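PDB 6W0P: kojibiose phosphorylase from Gut metagenome, which belongs to glycoside hydrolase family 65, whose members combine an N-terminal beta-sandwich domain, a central helical catalytic domain and a small C-terminal domain. Local coordinates for residues I16-F21 with F113-D118; F46-S51 with E101-N106; K109-K114 with T127-T132; N133-K138 with F159-D164. One frame throughout, in Å; residues are numbered along the deposited sequence.

Interaction 1: residues I16-F21 with F113-D118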
loop_
_atom_site.group_PDB
_atom_site.type_symbol
_atom_site.label_atom_id
_atom_site.label_comp_id
_atom_site.label_asym_id
_atom_site.label_seq_id
_atom_site.Cartn_x
_atom_site.Cartn_y
_atom_site.Cartn_z
ATOM N N ILE A 16 35.983 8.328 22.419
ATOM C CA ILE A 16 35.852 8.604 20.968
ATOM C C ILE A 16 36.408 10.012 20.797
ATOM O O ILE A 16 35.982 10.938 21.576
ATOM C CB ILE A 16 34.395 8.470 20.495
ATOM C CG1 ILE A 16 33.702 7.209 21.023
ATOM C CG2 ILE A 16 34.321 8.533 18.984
ATOM C CD1 ILE A 16 34.429 5.903 20.689
ATOM N N VAL A 17 37.352 10.179 19.886
ATOM C CA VAL A 17 38.000 11.490 19.627
ATOM C C VAL A 17 37.878 11.813 18.140
ATOM O O VAL A 17 38.245 10.942 17.309
ATOM C CB VAL A 17 39.463 11.495 20.104
ATOM C CG1 VAL A 17 40.145 12.836 19.810
ATOM C CG2 VAL A 17 39.526 11.199 21.586
ATOM N N GLU A 18 37.391 13.016 17.825
ATOM C CA GLU A 18 37.484 13.603 16.458
ATOM C C GLU A 18 38.607 14.647 16.474
ATOM O O GLU A 18 38.499 15.585 17.241
ATOM C CB GLU A 18 36.156 14.213 15.999
ATOM C CG GLU A 18 36.163 14.635 14.532
ATOM C CD GLU A 18 34.960 15.444 14.063
ATOM O OE1 GLU A 18 34.116 15.850 14.919
ATOM O OE2 GLU A 18 34.843 15.627 12.828
ATOM N N ASN A 19 39.672 14.407 15.721
ATOM C CA ASN A 19 40.834 15.322 15.558
ATOM C C ASN A 19 40.559 16.175 14.317
ATOM O O ASN A 19 40.536 15.602 13.218
ATOM C CB ASN A 19 42.154 14.557 15.381
ATOM C CG ASN A 19 42.864 14.199 16.671
ATOM O OD1 ASN A 19 42.372 14.482 17.764
ATOM N ND2 ASN A 19 44.023 13.564 16.559
ATOM N N ASN A 20 40.338 17.478 14.496
ATOM C CA ASN A 20 39.868 18.392 13.418
ATOM C C ASN A 20 38.379 18.136 13.153
ATOM O O ASN A 20 37.915 16.994 13.362
ATOM C CB ASN A 20 40.672 18.252 12.118
ATOM C CG ASN A 20 42.158 18.460 12.325
ATOM O OD1 ASN A 20 42.580 19.381 13.033
ATOM N ND2 ASN A 20 42.958 17.611 11.696
ATOM N N PHE A 21 37.669 19.182 12.722
ATOM C CA PHE A 21 36.252 19.109 12.309
ATOM C C PHE A 21 36.208 18.532 10.907
ATOM O O PHE A 21 36.941 19.071 10.090
ATOM C CB PHE A 21 35.589 20.482 12.312
ATOM C CG PHE A 21 34.125 20.461 11.943
ATOM C CD1 PHE A 21 33.269 19.496 12.467
ATOM C CD2 PHE A 21 33.593 21.414 11.082
ATOM C CE1 PHE A 21 31.924 19.482 12.126
ATOM C CE2 PHE A 21 32.241 21.403 10.752
ATOM C CZ PHE A 21 31.412 20.445 11.285
ATOM N N PHE A 113 40.602 22.197 16.496
ATOM C CA PHE A 113 39.282 21.615 16.846
ATOM C C PHE A 113 39.524 20.191 17.342
ATOM O O PHE A 113 40.266 19.430 16.700
ATOM C CB PHE A 113 38.366 21.605 15.620
ATOM C CG PHE A 113 36.994 21.011 15.805
ATOM C CD1 PHE A 113 36.802 19.645 15.766
ATOM C CD2 PHE A 113 35.884 21.825 15.912
ATOM C CE1 PHE A 113 35.540 19.100 15.920
ATOM C CE2 PHE A 113 34.619 21.280 16.073
ATOM C CZ PHE A 113 34.450 19.919 16.070
ATOM N N LYS A 114 38.903 19.834 18.455
ATOM C CA LYS A 114 38.960 18.454 18.985
ATOM C C LYS A 114 37.617 18.192 19.664
ATOM O O LYS A 114 37.184 19.066 20.424
ATOM C CB LYS A 114 40.186 18.318 19.895
ATOM C CG LYS A 114 40.367 16.964 20.552
ATOM C CD LYS A 114 41.738 16.821 21.188
ATOM C CE LYS A 114 42.059 15.415 21.656
ATOM N NZ LYS A 114 43.516 15.126 21.564
ATOM N N ARG A 115 36.974 17.075 19.316
ATOM C CA ARG A 115 35.699 16.575 19.897
ATOM C C ARG A 115 36.002 15.296 20.690
ATOM O O ARG A 115 36.663 14.400 20.122
ATOM C CB ARG A 115 34.713 16.272 18.767
ATOM C CG ARG A 115 33.259 16.346 19.184
ATOM C CD ARG A 115 32.317 15.604 18.259
ATOM N NE ARG A 115 32.304 16.129 16.904
ATOM C CZ ARG A 115 31.302 16.782 16.319
ATOM N NH1 ARG A 115 30.174 17.045 16.948
ATOM N NH2 ARG A 115 31.439 17.172 15.070
ATOM N N ILE A 116 35.547 15.203 21.940
ATOM C CA ILE A 116 35.836 14.045 22.840
ATOM C C ILE A 116 34.550 13.552 23.500
ATOM O O ILE A 116 33.842 14.356 24.114
ATOM C CB ILE A 116 36.873 14.408 23.910
ATOM C CG1 ILE A 116 38.147 14.957 23.273
ATOM C CG2 ILE A 116 37.155 13.204 24.796
ATOM C CD1 ILE A 116 39.123 15.567 24.257
ATOM N N LEU A 117 34.276 12.253 23.406
ATOM C CA LEU A 117 33.275 11.589 24.274
ATOM C C LEU A 117 34.082 10.687 25.207
ATOM O O LEU A 117 34.832 9.829 24.707
ATOM C CB LEU A 117 32.266 10.836 23.407
ATOM C CG LEU A 117 31.299 9.917 24.163
ATOM C CD1 LEU A 117 30.377 10.717 25.056
ATOM C CD2 LEU A 117 30.477 9.072 23.211
ATOM N N ASP A 118 34.007 10.910 26.512
ATOM C CA ASP A 118 34.721 10.048 27.488
ATOM C C ASP A 118 33.780 8.916 27.919
ATOM O O ASP A 118 32.804 9.174 28.616
ATOM C CB ASP A 118 35.238 10.863 28.670
ATOM C CG ASP A 118 36.314 10.126 29.433
ATOM O OD1 ASP A 118 36.144 8.901 29.606
ATOM O OD2 ASP A 118 37.328 10.791 29.816
HETATM O O HOH W 1 32.415 15.889 12.245
HETATM O O HOH W 2 41.520 21.477 13.810
#
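Glu18 and Arg115 both set CG anti to the backbone N (chi1 -172° and -155°), and from there their side chains run next to each other, pointing the same way, on the sheet face shared with Ile16 and Leu117. A bend at chi3 of Arg115 places NE against the carboxylate. The carboxylate and guanidinium planes lie only 15° apart, and Glu18 OE1 receives both bonds of this side-on salt bridge. Arg115 NE meets Glu18 OE1 at 2.7 Å, nearly in line with its C-O bond, while Arg115 NH2 comes to the same oxygen at 3.0 Å on the syn lone pair. A water that donates to Glu18 OE2 takes a further, weak bond from Arg115 NH2. Phe113 abuts the ion pair, with Glu18 OE1 at its ring edge, 3.7 Å from Phe113 CE1. One face of that ring receives Phe21 CB in a CH-pi contact, 3.6 Å from the centroid of Phe113. Beneath these groups the strands pair antiparallel, Ile16 with Leu117 and Glu18 with Arg115 forming the hydrogen-bonded pairs. Just past the end of strand 15-19, Asn20 N still bonds to Phe113 O at 2.9 Å. On the other sheet face, Val17 CG1 touches Lys114 CE at 3.7 Å. Beyond the two segments, His22 bonds to Glu18 OE2, Tyr124 OH to Arg115 NH1, and Phe33 makes a cation-pi contact with Arg115. The buried carboxylate and guanidinium would thus largely offset one another's charge within a polar network, consistent with both being ionised and with a guanidinium whose rotation is fixed from several sides.

Interaction 2: residues F46-S51 with E101-N106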
loop_
_atom_site.group_PDB
_atom_site.type_symbol
_atom_site.label_atom_id
_atom_site.label_comp_id
_atom_site.label_asym_id
_atom_site.label_seq_id
_atom_site.Cartn_x
_atom_site.Cartn_y
_atom_site.Cartn_z
ATOM N N PHE A 46 26.189 20.999 17.646
ATOM C CA PHE A 46 26.892 22.216 18.111
ATOM C C PHE A 46 25.943 23.075 18.941
ATOM O O PHE A 46 24.781 23.263 18.553
ATOM C CB PHE A 46 27.450 23.002 16.918
ATOM C CG PHE A 46 28.614 22.338 16.228
ATOM C CD1 PHE A 46 29.133 21.132 16.686
ATOM C CD2 PHE A 46 29.225 22.944 15.146
ATOM C CE1 PHE A 46 30.230 20.542 16.068
ATOM C CE2 PHE A 46 30.311 22.348 14.524
ATOM C CZ PHE A 46 30.820 21.155 14.991
ATOM N N ASP A 47 26.459 23.593 20.052
ATOM C CA ASP A 47 25.713 24.472 20.989
ATOM C C ASP A 47 25.441 25.792 20.267
ATOM O O ASP A 47 24.277 26.156 20.156
ATOM C CB ASP A 47 26.514 24.668 22.270
ATOM C CG ASP A 47 27.095 23.356 22.756
ATOM O OD1 ASP A 47 26.454 22.737 23.616
ATOM O OD2 ASP A 47 28.170 22.952 22.240
ATOM N N GLU A 48 26.490 26.430 19.762
ATOM C CA GLU A 48 26.425 27.742 19.068
ATOM C C GLU A 48 25.670 27.566 17.753
ATOM O O GLU A 48 25.482 26.416 17.345
ATOM C CB GLU A 48 27.827 28.311 18.819
ATOM C CG GLU A 48 28.639 27.571 17.756
ATOM C CD GLU A 48 29.314 26.274 18.188
ATOM O OE1 GLU A 48 29.117 25.869 19.340
ATOM O OE2 GLU A 48 30.025 25.666 17.368
ATOM N N THR A 49 25.283 28.671 17.115
ATOM C CA THR A 49 24.730 28.686 15.729
ATOM C C THR A 49 25.631 27.858 14.794
ATOM O O THR A 49 26.852 28.041 14.803
ATOM C CB THR A 49 24.557 30.131 15.244
ATOM O OG1 THR A 49 23.560 30.723 16.076
ATOM C CG2 THR A 49 24.162 30.238 13.788
ATOM N N TYR A 50 25.049 26.946 14.021
ATOM C CA TYR A 50 25.763 26.237 12.928
ATOM C C TYR A 50 24.852 26.220 11.707
ATOM O O TYR A 50 23.699 25.747 11.811
ATOM C CB TYR A 50 26.204 24.826 13.329
ATOM C CG TYR A 50 26.972 24.068 12.265
ATOM C CD1 TYR A 50 28.304 24.341 11.994
ATOM C CD2 TYR A 50 26.374 23.054 11.536
ATOM C CE1 TYR A 50 29.018 23.626 11.043
ATOM C CE2 TYR A 50 27.069 22.337 10.577
ATOM C CZ TYR A 50 28.395 22.619 10.327
ATOM O OH TYR A 50 29.073 21.895 9.379
ATOM N N SER A 51 25.357 26.766 10.604
ATOM C CA SER A 51 24.581 27.039 9.369
ATOM C C SER A 51 24.944 25.987 8.307
ATOM O O SER A 51 24.520 26.140 7.159
ATOM C CB SER A 51 24.819 28.452 8.895
ATOM O OG SER A 51 26.158 28.604 8.449
ATOM N N GLU A 101 30.763 39.840 14.846
ATOM C CA GLU A 101 30.982 38.514 14.192
ATOM C C GLU A 101 30.403 37.421 15.096
ATOM O O GLU A 101 30.824 37.347 16.276
ATOM C CB GLU A 101 32.463 38.260 13.911
ATOM C CG GLU A 101 32.727 36.886 13.329
ATOM C CD GLU A 101 34.193 36.529 13.149
ATOM O OE1 GLU A 101 34.460 35.368 12.775
ATOM O OE2 GLU A 101 35.064 37.404 13.384
ATOM N N GLU A 102 29.434 36.652 14.590
ATOM C CA GLU A 102 28.798 35.544 15.354
ATOM C C GLU A 102 29.629 34.270 15.163
ATOM O O GLU A 102 29.983 33.955 14.014
ATOM C CB GLU A 102 27.343 35.270 14.967
ATOM C CG GLU A 102 26.684 34.318 15.962
ATOM C CD GLU A 102 25.228 33.941 15.734
ATOM O OE1 GLU A 102 24.596 34.525 14.814
ATOM O OE2 GLU A 102 24.717 33.084 16.499
ATOM N N LEU A 103 29.908 33.556 16.246
ATOM C CA LEU A 103 30.550 32.215 16.169
ATOM C C LEU A 103 29.624 31.248 15.409
ATOM O O LEU A 103 28.475 31.017 15.848
ATOM C CB LEU A 103 30.872 31.706 17.576
ATOM C CG LEU A 103 31.584 30.356 17.645
ATOM C CD1 LEU A 103 32.938 30.391 16.958
ATOM C CD2 LEU A 103 31.756 29.930 19.087
ATOM N N ASP A 104 30.120 30.733 14.288
ATOM C CA ASP A 104 29.470 29.695 13.449
ATOM C C ASP A 104 30.579 28.996 12.662
ATOM O O ASP A 104 31.197 29.683 11.804
ATOM C CB ASP A 104 28.436 30.325 12.509
ATOM C CG ASP A 104 27.793 29.320 11.562
ATOM O OD1 ASP A 104 28.103 28.123 11.702
ATOM O OD2 ASP A 104 26.990 29.745 10.700
ATOM N N LEU A 105 30.857 27.720 12.947
ATOM C CA LEU A 105 32.073 27.037 12.411
ATOM C C LEU A 105 31.914 26.747 10.914
ATOM O O LEU A 105 32.912 26.434 10.299
ATOM C CB LEU A 105 32.356 25.757 13.197
ATOM C CG LEU A 105 32.789 25.949 14.653
ATOM C CD1 LEU A 105 33.246 24.619 15.247
ATOM C CD2 LEU A 105 33.877 26.995 14.782
ATOM N N ASN A 106 30.711 26.865 10.348
ATOM C CA ASN A 106 30.472 26.764 8.879
ATOM C C ASN A 106 30.933 28.054 8.170
ATOM O O ASN A 106 31.148 27.984 6.964
ATOM C CB ASN A 106 29.002 26.463 8.566
ATOM C CG ASN A 106 28.743 26.132 7.107
ATOM O OD1 ASN A 106 29.316 25.189 6.568
ATOM N ND2 ASN A 106 27.882 26.909 6.460
HETATM O O HOH W 3 29.363 26.342 14.758
HETATM O O HOH W 4 26.735 31.452 17.967
HETATM O O HOH W 5 30.786 23.478 7.964
#
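Asp104 OD1 is gripped by two backbone amides, Ser51 N of the facing loop at 3.3 Å and Asn106 N at 3.2 Å, which arrive from opposite faces of the carboxylate plane. The bond from Asn106 N closes an Asx turn. Asp104 OD2 in turn accepts from Ser51 OG at 2.7 Å on its syn lone pair, and Ser51 OG accepts from Asn106 ND2, which has it close to the amide plane. At the other end of the contact Thr49 OG1 donates to Glu102 OE2 at 2.7 Å, from above the carboxylate plane; Arg95 forms a salt bridge with the same oxygen. Two waters fill in between: one joins Glu48 OE2, Thr49 O and Leu105 N, the other Thr49 N, Glu102 OE2 and Leu103 O. Glu48 CG, set between its backbone N and carbonyl carbon, comes to 4.1 Å from Leu103 CG; the carboxylate beyond it pairs through OE1 with Arg126. The apolar side is Leu105, whose CD1 lies 3.8 Å from Phe46 CE2. With no strand pairing between these segments, side-chain acceptors and waters do the joining, and the amide and hydroxyl donors around Asp104 would favour its charged form.

Interaction 3: residues K109-K114 with T127-T132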
loop_
_atom_site.group_PDB
_atom_site.type_symbol
_atom_site.label_atom_id
_atom_site.label_comp_id
_atom_site.label_asym_id
_atom_site.label_seq_id
_atom_site.Cartn_x
_atom_site.Cartn_y
_atom_site.Cartn_z
ATOM N N LYS A 109 36.729 31.515 10.803
ATOM C CA LYS A 109 38.070 30.877 10.797
ATOM C C LYS A 109 38.319 30.313 12.203
ATOM O O LYS A 109 38.061 31.025 13.205
ATOM C CB LYS A 109 39.168 31.857 10.363
ATOM C CG LYS A 109 39.377 31.937 8.857
ATOM C CD LYS A 109 39.583 33.344 8.341
ATOM C CE LYS A 109 39.344 33.459 6.849
ATOM N NZ LYS A 109 39.766 34.787 6.340
ATOM N N PHE A 110 38.752 29.059 12.273
ATOM C CA PHE A 110 39.010 28.350 13.554
ATOM C C PHE A 110 40.154 27.372 13.320
ATOM O O PHE A 110 40.421 27.067 12.165
ATOM C CB PHE A 110 37.727 27.702 14.079
ATOM C CG PHE A 110 37.195 26.601 13.208
ATOM C CD1 PHE A 110 36.392 26.883 12.117
ATOM C CD2 PHE A 110 37.490 25.274 13.490
ATOM C CE1 PHE A 110 35.905 25.858 11.317
ATOM C CE2 PHE A 110 37.006 24.252 12.692
ATOM C CZ PHE A 110 36.199 24.545 11.616
ATOM N N GLU A 111 40.827 26.938 14.382
ATOM C CA GLU A 111 41.934 25.940 14.288
ATOM C C GLU A 111 41.903 25.071 15.558
ATOM O O GLU A 111 41.150 25.421 16.481
ATOM C CB GLU A 111 43.265 26.665 14.040
ATOM C CG GLU A 111 43.723 27.464 15.245
ATOM C CD GLU A 111 44.920 28.389 15.075
ATOM O OE1 GLU A 111 45.339 28.649 13.917
ATOM O OE2 GLU A 111 45.425 28.848 16.111
ATOM N N ASP A 112 42.674 23.986 15.588
ATOM C CA ASP A 112 42.857 23.096 16.770
ATOM C C ASP A 112 41.494 22.701 17.351
ATOM O O ASP A 112 41.270 22.942 18.543
ATOM C CB ASP A 112 43.732 23.764 17.830
ATOM C CG ASP A 112 45.133 24.065 17.340
ATOM O OD1 ASP A 112 45.559 23.404 16.368
ATOM O OD2 ASP A 112 45.778 24.974 17.918
ATOM N N PHE A 113 40.602 22.197 16.496
ATOM C CA PHE A 113 39.282 21.615 16.846
ATOM C C PHE A 113 39.524 20.191 17.342
ATOM O O PHE A 113 40.266 19.430 16.700
ATOM C CB PHE A 113 38.366 21.605 15.620
ATOM C CG PHE A 113 36.994 21.011 15.805
ATOM C CD1 PHE A 113 36.802 19.645 15.766
ATOM C CD2 PHE A 113 35.884 21.825 15.912
ATOM C CE1 PHE A 113 35.540 19.100 15.920
ATOM C CE2 PHE A 113 34.619 21.280 16.073
ATOM C CZ PHE A 113 34.450 19.919 16.070
ATOM N N LYS A 114 38.903 19.834 18.455
ATOM C CA LYS A 114 38.960 18.454 18.985
ATOM C C LYS A 114 37.617 18.192 19.664
ATOM O O LYS A 114 37.184 19.066 20.424
ATOM C CB LYS A 114 40.186 18.318 19.895
ATOM C CG LYS A 114 40.367 16.964 20.552
ATOM C CD LYS A 114 41.738 16.821 21.188
ATOM C CE LYS A 114 42.059 15.415 21.656
ATOM N NZ LYS A 114 43.516 15.126 21.564
ATOM N N THR A 127 36.475 21.465 21.877
ATOM C CA THR A 127 37.482 22.549 22.001
ATOM C C THR A 127 37.807 23.072 20.590
ATOM O O THR A 127 37.850 22.273 19.650
ATOM C CB THR A 127 38.699 22.024 22.775
ATOM O OG1 THR A 127 38.274 21.531 24.055
ATOM C CG2 THR A 127 39.771 23.071 22.962
ATOM N N PHE A 128 37.974 24.382 20.422
ATOM C CA PHE A 128 38.455 24.978 19.151
ATOM C C PHE A 128 38.932 26.403 19.427
ATOM O O PHE A 128 38.550 27.003 20.460
ATOM C CB PHE A 128 37.362 24.897 18.082
ATOM C CG PHE A 128 36.042 25.454 18.541
ATOM C CD1 PHE A 128 35.756 26.794 18.395
ATOM C CD2 PHE A 128 35.103 24.645 19.153
ATOM C CE1 PHE A 128 34.558 27.313 18.851
ATOM C CE2 PHE A 128 33.905 25.164 19.609
ATOM C CZ PHE A 128 33.639 26.502 19.472
ATOM N N THR A 129 39.791 26.924 18.554
ATOM C CA THR A 129 40.259 28.327 18.650
ATOM C C THR A 129 39.610 29.143 17.527
ATOM O O THR A 129 39.814 28.829 16.344
ATOM C CB THR A 129 41.784 28.412 18.718
ATOM O OG1 THR A 129 42.199 27.626 19.843
ATOM C CG2 THR A 129 42.262 29.840 18.862
ATOM N N TRP A 130 38.830 30.142 17.924
ATOM C CA TRP A 130 38.127 31.108 17.046
ATOM C C TRP A 130 39.099 32.230 16.687
ATOM O O TRP A 130 39.541 32.943 17.620
ATOM C CB TRP A 130 36.902 31.644 17.786
ATOM C CG TRP A 130 35.979 32.486 16.973
ATOM C CD1 TRP A 130 35.913 32.602 15.613
ATOM C CD2 TRP A 130 34.933 33.304 17.501
ATOM N NE1 TRP A 130 34.899 33.450 15.262
ATOM C CE2 TRP A 130 34.278 33.893 16.400
ATOM C CE3 TRP A 130 34.490 33.588 18.795
ATOM C CZ2 TRP A 130 33.199 34.759 16.560
ATOM C CZ3 TRP A 130 33.431 34.457 18.952
ATOM C CH2 TRP A 130 32.794 35.031 17.849
ATOM N N LEU A 131 39.446 32.345 15.402
ATOM C CA LEU A 131 40.253 33.458 14.852
ATOM C C LEU A 131 39.268 34.527 14.367
ATOM O O LEU A 131 38.740 34.410 13.270
ATOM C CB LEU A 131 41.169 32.930 13.746
ATOM C CG LEU A 131 41.849 31.587 14.032
ATOM C CD1 LEU A 131 42.835 31.242 12.921
ATOM C CD2 LEU A 131 42.556 31.582 15.380
ATOM N N THR A 132 38.967 35.483 15.243
ATOM C CA THR A 132 37.976 36.564 15.033
ATOM C C THR A 132 38.681 37.913 15.204
ATOM O O THR A 132 39.088 38.232 16.350
ATOM C CB THR A 132 36.770 36.416 15.972
ATOM O OG1 THR A 132 36.077 37.673 15.965
ATOM C CG2 THR A 132 37.154 35.995 17.378
HETATM O O HOH W 6 41.576 24.899 20.362
#
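Leu131 rests on Lys109 and Glu111 along its whole length. Its CB lies 3.7 Å from Lys109 O, and CG stays beside that oxygen. The branches then part: CD1 reaches Glu111 OE1 at 3.7 Å, and CD2 packs on Glu111 CD at 4.0 Å, the two side chains crossing at about a right angle. Glu111 starts with CG in the crowded position between N and carbonyl carbon (chi1 69°), where it runs alongside Thr129. In the backbone, Glu111 and Thr129 exchange two hydrogen bonds, as do Lys114 and Thr127. Between these pairs a beta bulge shifts the register by one residue; Asp112 takes left-handed backbone angles there (50°, 52°). A water links Asp112 O, at 2.7 Å, to the hydroxyl of Thr129. Within the bulge, opposite Phe128, Phe113 CD2 meets Phe128 CB at 4.0 Å. Lys109 O lies at the edge of the Trp130 ring, 3.6 Å from CD1, and Thr132 CG2 lies over a face of that ring. This hairpin occupies the middle of one half of the large antiparallel sheet: strand 15-19 flanks strand 109-118, strand 135-145 flanks strand 123-132, and Leu103 and Leu105 pack on the aromatic residues.

Interaction 4: residues N133-K138 with F159-D164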
loop_
_atom_site.group_PDB
_atom_site.type_symbol
_atom_site.label_atom_id
_atom_site.label_comp_id
_atom_site.label_asym_id
_atom_site.label_seq_id
_atom_site.Cartn_x
_atom_site.Cartn_y
_atom_site.Cartn_z
ATOM N N ASN A 133 38.808 38.649 14.088
ATOM C CA ASN A 133 39.491 39.965 13.958
ATOM C C ASN A 133 40.933 39.816 14.445
ATOM O O ASN A 133 41.715 39.112 13.760
ATOM C CB ASN A 133 38.684 41.077 14.633
ATOM C CG ASN A 133 37.396 41.349 13.891
ATOM O OD1 ASN A 133 37.306 41.069 12.696
ATOM N ND2 ASN A 133 36.392 41.853 14.583
ATOM N N GLN A 134 41.267 40.443 15.570
ATOM C CA GLN A 134 42.669 40.548 16.049
ATOM C C GLN A 134 42.898 39.512 17.154
ATOM O O GLN A 134 44.000 39.476 17.671
ATOM C CB GLN A 134 42.973 41.971 16.544
ATOM C CG GLN A 134 42.661 43.073 15.531
ATOM C CD GLN A 134 43.137 42.745 14.133
ATOM O OE1 GLN A 134 42.338 42.562 13.209
ATOM N NE2 GLN A 134 44.448 42.641 13.972
ATOM N N ALA A 135 41.869 38.742 17.499
ATOM C CA ALA A 135 41.813 37.871 18.693
ATOM C C ALA A 135 41.854 36.406 18.270
ATOM O O ALA A 135 41.276 36.069 17.213
ATOM C CB ALA A 135 40.564 38.152 19.495
ATOM N N LYS A 136 42.537 35.596 19.076
ATOM C CA LYS A 136 42.410 34.121 19.114
ATOM C C LYS A 136 41.733 33.750 20.443
ATOM O O LYS A 136 42.356 33.990 21.520
ATOM C CB LYS A 136 43.787 33.469 18.956
ATOM C CG LYS A 136 44.491 33.844 17.671
ATOM C CD LYS A 136 45.661 32.966 17.356
ATOM C CE LYS A 136 46.541 33.596 16.293
ATOM N NZ LYS A 136 47.516 32.628 15.735
ATOM N N ILE A 137 40.491 33.252 20.372
ATOM C CA ILE A 137 39.703 32.825 21.561
ATOM C C ILE A 137 39.560 31.292 21.557
ATOM O O ILE A 137 38.888 30.723 20.664
ATOM C CB ILE A 137 38.359 33.556 21.605
ATOM C CG1 ILE A 137 38.499 35.021 21.165
ATOM C CG2 ILE A 137 37.744 33.430 22.992
ATOM C CD1 ILE A 137 37.235 35.829 21.299
ATOM N N LYS A 138 40.212 30.646 22.519
ATOM C CA LYS A 138 40.063 29.192 22.784
ATOM C C LYS A 138 38.741 28.969 23.537
ATOM O O LYS A 138 38.559 29.522 24.640
ATOM C CB LYS A 138 41.292 28.678 23.529
ATOM C CG LYS A 138 41.521 27.184 23.371
ATOM C CD LYS A 138 42.328 26.598 24.501
ATOM C CE LYS A 138 42.276 25.086 24.548
ATOM N NZ LYS A 138 42.884 24.612 25.809
ATOM N N PHE A 159 36.137 30.494 27.977
ATOM C CA PHE A 159 36.704 31.384 26.937
ATOM C C PHE A 159 38.139 31.722 27.351
ATOM O O PHE A 159 38.356 32.039 28.539
ATOM C CB PHE A 159 35.842 32.643 26.820
ATOM C CG PHE A 159 34.408 32.425 26.399
ATOM C CD1 PHE A 159 34.052 32.411 25.062
ATOM C CD2 PHE A 159 33.403 32.289 27.337
ATOM C CE1 PHE A 159 32.736 32.237 24.676
ATOM C CE2 PHE A 159 32.087 32.109 26.950
ATOM C CZ PHE A 159 31.753 32.091 25.620
ATOM N N GLU A 160 39.104 31.604 26.444
ATOM C CA GLU A 160 40.474 32.108 26.725
ATOM C C GLU A 160 40.976 32.873 25.503
ATOM O O GLU A 160 41.331 32.212 24.500
ATOM C CB GLU A 160 41.442 30.991 27.118
ATOM C CG GLU A 160 42.810 31.536 27.527
ATOM C CD GLU A 160 43.727 30.560 28.251
ATOM O OE1 GLU A 160 43.231 29.507 28.717
ATOM O OE2 GLU A 160 44.945 30.852 28.331
ATOM N N SER A 161 41.003 34.209 25.607
ATOM C CA SER A 161 41.464 35.141 24.548
ATOM C C SER A 161 42.960 35.404 24.699
ATOM O O SER A 161 43.413 35.553 25.847
ATOM C CB SER A 161 40.693 36.432 24.597
ATOM O OG SER A 161 40.915 37.178 23.411
ATOM N N ASP A 162 43.696 35.459 23.589
ATOM C CA ASP A 162 45.135 35.852 23.584
ATOM C C ASP A 162 45.260 37.380 23.751
ATOM O O ASP A 162 46.358 37.820 24.082
ATOM C CB ASP A 162 45.894 35.313 22.357
ATOM C CG ASP A 162 45.474 35.896 21.008
ATOM O OD1 ASP A 162 44.415 36.595 20.951
ATOM O OD2 ASP A 162 46.202 35.651 20.009
ATOM N N ILE A 163 44.200 38.170 23.550
ATOM C CA ILE A 163 44.207 39.649 23.818
ATOM C C ILE A 163 43.005 40.016 24.678
ATOM O O ILE A 163 42.027 39.281 24.652
ATOM C CB ILE A 163 44.201 40.498 22.530
ATOM C CG1 ILE A 163 42.955 40.238 21.683
ATOM C CG2 ILE A 163 45.474 40.304 21.722
ATOM C CD1 ILE A 163 42.819 41.157 20.495
ATOM N N ASP A 164 43.076 41.155 25.363
ATOM C CA ASP A 164 41.896 41.832 25.970
ATOM C C ASP A 164 40.852 42.048 24.869
ATOM O O ASP A 164 41.205 42.631 23.826
ATOM C CB ASP A 164 42.269 43.159 26.645
ATOM C CG ASP A 164 43.111 43.003 27.900
ATOM O OD1 ASP A 164 43.063 41.918 28.513
ATOM O OD2 ASP A 164 43.829 43.957 28.247
#
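The Phe159 ring has Ile137 CG2 at its edge, near its plane, and a second flat group, the Asp162 carboxylate, receives Lys136 N from above its plane. The methyl CG2 of Ile137 is 4.3 Å from Phe159 CB; strands 165-174 and 230-239 of the second sheet also touch Phe159 and Ile137, so this side faces the interior of the beta sandwich. Asp162 turns CG between its own N and carbonyl carbon (chi1 67°), which carries the carboxylate back over the neighbouring strand. There OD1 accepts from Lys136 N at 2.8 Å in an almost straight bond (173°). Lys136 O answers by accepting from Asp162 N at 2.9 Å, while Asp162 OD2 lies against Lys136 CG at 3.4 Å. Farther along, Lys138 and Glu160 form a regular hydrogen-bonded pair, with Ile137 and Ser161 as the non-hydrogen-bonded pair between. Where the chain leaves strand 152-161, Ile163 CG1 packs on Ala135 CB at 3.9 Å and its CD1 meets Gln134 O at 3.5 Å. The turn is braced by Ser161 OG, which donates to Ile163 O at 2.7 Å on a lone pair. A side-chain oxygen thus stands in for a main-chain acceptor as the strands part, meeting the amide of Lys136; the ammonium of that lysine, its NZ 5.4 Å from Asp162 OD2, makes no salt bridge with it and could act on the carboxylate only through space.

How the interactions relate
From the N terminus, strand 15-19 waits until residues 113-118 to close the long loop of interaction 1, and interaction 2 (46-51 with 101-106) is nested inside that loop. Interaction 3 opens before interaction 1 has ended, since both use strand 109-118 and share Phe113 and Lys114; it closes the hairpin with strand 123-132. Interaction 4 follows in series as the next hairpin, and Trp130 N to Ile137 O, 2.8 Å, probably bonds the two. Interactions 1, 3 and 4 therefore build consecutive parts of one antiparallel sheet. Interaction 2 lies against it, with Glu101 reaching Trp130 and Thr132 and Phe46 packing on Phe21, and brings in strand 101-102 of the second sheet.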